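Putative exported protein (Bacteroides fragilis, PDB 3FZX) is of unknown function but binds calcium and, with a fold related to the LolA/LolB lipoprotein carriers, may bind lipid after export. Local coordinates at residues T90-N93 against M94-A97. Residues are numbered along the deposited sequence; the frame is centred on the assembly and turned at random.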
loop_
_atom_site.group_PDB
_atom_site.type_symbol
_atom_site.label_atom_id
_atom_site.label_comp_id
_atom_site.label_asym_id
_atom_site.label_seq_id
_atom_site.Cartn_x
_atom_site.Cartn_y
_atom_site.Cartn_z
ATOM N N THR A 90 9.263 -12.946 14.775
ATOM C CA THR A 90 10.073 -11.718 14.903
ATOM C C THR A 90 9.157 -10.518 14.951
ATOM O O THR A 90 9.344 -9.630 15.759
ATOM C CB THR A 90 11.110 -11.574 13.738
ATOM O OG1 THR A 90 11.981 -12.705 13.758
ATOM C CG2 THR A 90 11.949 -10.301 13.858
ATOM N N ALA A 91 8.121 -10.539 14.129
ATOM C CA ALA A 91 7.155 -9.458 14.082
ATOM C C ALA A 91 6.315 -9.417 15.355
ATOM O O ALA A 91 6.228 -8.381 16.041
ATOM C CB ALA A 91 6.282 -9.622 12.866
ATOM N N LEU A 92 5.718 -10.562 15.687
ATOM C CA LEU A 92 4.836 -10.655 16.844
ATOM C C LEU A 92 5.549 -10.194 18.102
ATOM O O LEU A 92 5.003 -9.419 18.885
ATOM C CB LEU A 92 4.321 -12.092 17.022
ATOM C CG LEU A 92 3.378 -12.555 15.915
ATOM C CD1 LEU A 92 3.121 -14.075 16.009
ATOM C CD2 LEU A 92 2.090 -11.688 15.995
ATOM N N ASN A 93 6.785 -10.651 18.253
ATOM C CA ASN A 93 7.590 -10.369 19.437
ATOM C C ASN A 93 8.114 -8.948 19.569
ATOM O O ASN A 93 8.573 -8.593 20.631
ATOM C CB ASN A 93 8.750 -11.372 19.537
ATOM C CG ASN A 93 8.267 -12.797 19.859
ATOM O OD1 ASN A 93 7.099 -13.003 20.138
ATOM N ND2 ASN A 93 9.164 -13.768 19.814
HETATM N N MSE A 94 8.051 -8.124 18.534
HETATM C CA MSE A 94 8.516 -6.747 18.688
HETATM C C MSE A 94 7.369 -5.748 18.769
HETATM O O MSE A 94 7.613 -4.554 18.962
HETATM C CB MSE A 94 9.578 -6.374 17.640
HETATM C CG MSE A 94 9.276 -6.655 16.182
HETATM SE SE MSE A 94 8.069 -5.359 15.405
HETATM C CE MSE A 94 9.328 -3.812 15.110
HETATM N N MSE A 95 6.124 -6.227 18.677
HETATM C CA MSE A 95 4.962 -5.328 18.617
HETATM C C MSE A 95 4.534 -4.760 19.955
HETATM O O MSE A 95 4.537 -5.448 20.969
HETATM C CB MSE A 95 3.745 -6.028 18.040
HETATM C CG MSE A 95 3.602 -6.009 16.518
HETATM SE SE MSE A 95 2.220 -7.359 16.108
HETATM C CE MSE A 95 2.746 -7.548 14.223
ATOM N N ASN A 96 4.148 -3.492 19.918
ATOM C CA ASN A 96 3.459 -2.834 21.010
ATOM C C ASN A 96 2.586 -1.720 20.392
ATOM O O ASN A 96 2.559 -1.537 19.159
ATOM C CB ASN A 96 4.435 -2.344 22.092
ATOM C CG ASN A 96 5.534 -1.450 21.542
ATOM O OD1 ASN A 96 5.266 -0.482 20.824
ATOM N ND2 ASN A 96 6.786 -1.767 21.886
ATOM N N ALA A 97 1.844 -1.014 21.234
ATOM C CA ALA A 97 0.923 0.024 20.779
ATOM C C ALA A 97 1.580 1.117 19.934
ATOM O O ALA A 97 0.902 1.743 19.140
ATOM C CB ALA A 97 0.218 0.647 21.973
HETATM O O HOH W 1 5.109 -8.043 21.206
#
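Met94 and Met95, both selenomethionines, meet the last turn of the helix from different directions around the Ala91 carbonyl oxygen. The tight part lies around the carbonyl oxygens of Thr90 and Ala91. Met94 has its CG wedged between its own backbone N and carbonyl carbon (chi1 51°), which presses CG to 3.0 Å from Thr90 O. Further bends in the chain bring its SE to 3.6 Å from Ala91 O, while its CE leads off away from the turn. Met95 instead folds back on the turn and runs extended beyond CG, laying its chain alongside that same oxygen, with CG 3.6 Å from Ala91 O and CE reaching the methyl of Ala91. Its selenium also faces Leu92, SE to CD2 at 4.3 Å.

In the backbone, Met94 N gives its better hydrogen bond, an i-to-i+3 one, to Ala91 O, 3.1 Å away and well above the carbonyl plane, and keeps a weak one to Thr90 O. This short helix, 89-94, links strands 77-81 and 99-107 of the closed antiparallel barrel, and the methionines pack it there, both touching Leu131 of strand 127-133, while Leu92 and Met95 share Phe56 and Ala91 rests on Ile143. Met95 N makes a weak, fairly straight bond (163°) to Leu92 O at 3.4 Å.

Looser is the side of Asn93, an exposed residue, which touches Met94 N with CB (3.5 Å) while its amide carries on away from Met94. One water donates to both Leu92 O and Met95 O, 2.7 Å from each, bridging two carbonyls three residues apart.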